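Local coordinates for protein aminodeoxyfutalosine deaminase (Deinococcus radiodurans, PDB 2IMR) that catalyses the zinc-dependent hydrolytic deamination of aminodeoxyfutalosine to futalosine, a step of menaquinone biosynthesis, and to a lesser extent deaminates adenosine and several of its derivatives, at residues Asp44-Thr48 with Val384-Lys389. Numbering follows the deposited sequence.
Sequences DVLYT and VRAAVK
A short extended strand, 45-47, lies against one side of helix 380-395, their local axes 9.2 Å apart at closest approach and crossing at -30°, with N-to-C directions roughly the same. Register is set by Tyr47 and Arg385, whose CA atoms are 6.7 Å apart. The beta alternation of phi/psi near -130/120 turns Val45 and Tyr47 toward the helix and Leu46 away, while Val384 and Val388, one turn apart, face the strand.

Tyr47 contributes 117 Å² of the 282 Å² buried, the largest share of any residue. Its t rotamer (chi1 -176°, chi2 64°) carries the ring obliquely across the helix surface, from Val384 toward Lys389, with one face over Arg385 CA. Tyr47 CB is 3.8 Å from Val384 CG1, Tyr47 CE2 is 3.8 Å from Val388 CG1, and Tyr47 OH reaches Lys389 CB at 3.2 Å. At the strand's start Val45 CG1 meets Val384 CG2 at 3.5 Å; all three valines are t. Arg385, extended through chi3 (t, t, t), brings NH1 to 3.8 Å from Tyr47 OH, a van der Waals approach. Lys389 (t, p, t, t) points CB toward the strand but leads its amino end away. Val388 N donates a hydrogen bond to Val384 O (3.1 Å), whereas Lys389 N to Arg385 O is weak, within a wider pi-type turn at 386-389.

Backbone hydrogen bonds from Val45 and Tyr47 to Ile91 join the strand to 90-91, and Val384 also touches Val90. This buried, largely apolar interface, away from the zinc site, seats the small beta domain's three-stranded sheet against the last helix, 380-395, of the amidohydrolase TIM-barrel domain, the two-domain architecture familiar in this superfamily.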
loop_
_atom_site.group_PDB
_atom_site.type_symbol
_atom_site.label_atom_id
_atom_site.label_comp_id
_atom_site.label_asym_id
_atom_site.label_seq_id
_atom_site.Cartn_x
_atom_site.Cartn_y
_atom_site.Cartn_z
ATOM N N ASP A 44 -22.672 1.146 -10.136
ATOM C CA ASP A 44 -22.999 0.417 -8.920
ATOM C C ASP A 44 -22.450 1.147 -7.713
ATOM O O ASP A 44 -23.079 1.178 -6.656
ATOM C CB ASP A 44 -22.443 -1.006 -8.982
ATOM C CG ASP A 44 -23.035 -1.806 -10.123
ATOM O OD1 ASP A 44 -24.260 -1.704 -10.343
ATOM O OD2 ASP A 44 -22.286 -2.543 -10.795
ATOM N N VAL A 45 -21.271 1.735 -7.872
ATOM C CA VAL A 45 -20.644 2.481 -6.795
ATOM C C VAL A 45 -20.019 3.760 -7.323
ATOM O O VAL A 45 -19.203 3.738 -8.250
ATOM C CB VAL A 45 -19.541 1.658 -6.089
ATOM C CG1 VAL A 45 -18.833 2.523 -5.060
ATOM C CG2 VAL A 45 -20.150 0.440 -5.423
ATOM N N LEU A 46 -20.409 4.876 -6.721
ATOM C CA LEU A 46 -19.900 6.180 -7.102
ATOM C C LEU A 46 -19.114 6.824 -5.970
ATOM O O LEU A 46 -19.548 6.808 -4.821
ATOM C CB LEU A 46 -21.061 7.104 -7.476
ATOM C CG LEU A 46 -20.743 8.602 -7.429
ATOM C CD1 LEU A 46 -19.891 8.983 -8.624
ATOM C CD2 LEU A 46 -22.038 9.405 -7.425
ATOM N N TYR A 47 -17.953 7.381 -6.292
ATOM C CA TYR A 47 -17.164 8.082 -5.291
ATOM C C TYR A 47 -16.763 9.429 -5.880
ATOM O O TYR A 47 -16.059 9.491 -6.888
ATOM C CB TYR A 47 -15.911 7.300 -4.891
ATOM C CG TYR A 47 -15.166 7.998 -3.774
ATOM C CD1 TYR A 47 -15.755 8.157 -2.518
ATOM C CD2 TYR A 47 -13.916 8.576 -3.992
ATOM C CE1 TYR A 47 -15.122 8.883 -1.509
ATOM C CE2 TYR A 47 -13.275 9.304 -2.989
ATOM C CZ TYR A 47 -13.888 9.455 -1.751
ATOM O OH TYR A 47 -13.274 10.189 -0.761
ATOM N N THR A 48 -17.219 10.504 -5.242
ATOM C CA THR A 48 -16.942 11.861 -5.704
ATOM C C THR A 48 -15.643 12.440 -5.160
ATOM O O THR A 48 -15.104 11.960 -4.161
ATOM C CB THR A 48 -18.097 12.801 -5.323
ATOM O OG1 THR A 48 -18.257 12.807 -3.900
ATOM C CG2 THR A 48 -19.393 12.326 -5.955
ATOM N N VAL A 384 -14.167 1.028 -2.558
ATOM C CA VAL A 384 -13.856 2.118 -3.470
ATOM C C VAL A 384 -13.273 3.320 -2.737
ATOM O O VAL A 384 -12.284 3.902 -3.180
ATOM C CB VAL A 384 -15.109 2.522 -4.276
ATOM C CG1 VAL A 384 -14.814 3.721 -5.160
ATOM C CG2 VAL A 384 -15.553 1.343 -5.126
ATOM N N ARG A 385 -13.869 3.689 -1.606
ATOM C CA ARG A 385 -13.351 4.816 -0.842
ATOM C C ARG A 385 -11.905 4.537 -0.434
ATOM O O ARG A 385 -11.052 5.421 -0.481
ATOM C CB ARG A 385 -14.198 5.055 0.411
ATOM C CG ARG A 385 -13.594 6.095 1.333
ATOM C CD ARG A 385 -14.160 6.013 2.739
ATOM N NE ARG A 385 -13.222 6.586 3.700
ATOM C CZ ARG A 385 -12.788 7.842 3.662
ATOM N NH1 ARG A 385 -13.215 8.664 2.713
ATOM N NH2 ARG A 385 -11.911 8.271 4.562
ATOM N N ALA A 386 -11.631 3.302 -0.031
ATOM C CA ALA A 386 -10.283 2.925 0.376
ATOM C C ALA A 386 -9.305 3.065 -0.788
ATOM O O ALA A 386 -8.216 3.617 -0.634
ATOM C CB ALA A 386 -10.275 1.486 0.889
ATOM N N ALA A 387 -9.702 2.563 -1.952
ATOM C CA ALA A 387 -8.847 2.617 -3.132
ATOM C C ALA A 387 -8.449 4.038 -3.494
ATOM O O ALA A 387 -7.304 4.297 -3.869
ATOM C CB ALA A 387 -9.548 1.958 -4.320
ATOM N N VAL A 388 -9.394 4.963 -3.369
ATOM C CA VAL A 388 -9.139 6.351 -3.720
ATOM C C VAL A 388 -8.715 7.245 -2.555
ATOM O O VAL A 388 -7.580 7.726 -2.519
ATOM C CB VAL A 388 -10.379 6.973 -4.400
ATOM C CG1 VAL A 388 -10.097 8.420 -4.777
ATOM C CG2 VAL A 388 -10.749 6.162 -5.633
ATOM N N LYS A 389 -9.622 7.475 -1.609
ATOM C CA LYS A 389 -9.313 8.344 -0.477
ATOM C C LYS A 389 -8.324 7.726 0.502
ATOM O O LYS A 389 -7.397 8.394 0.955
ATOM C CB LYS A 389 -10.591 8.731 0.269
ATOM C CG LYS A 389 -10.354 9.726 1.409
ATOM C CD LYS A 389 -9.730 11.020 0.894
ATOM C CE LYS A 389 -9.494 12.014 2.024
ATOM N NZ LYS A 389 -8.962 13.320 1.532
#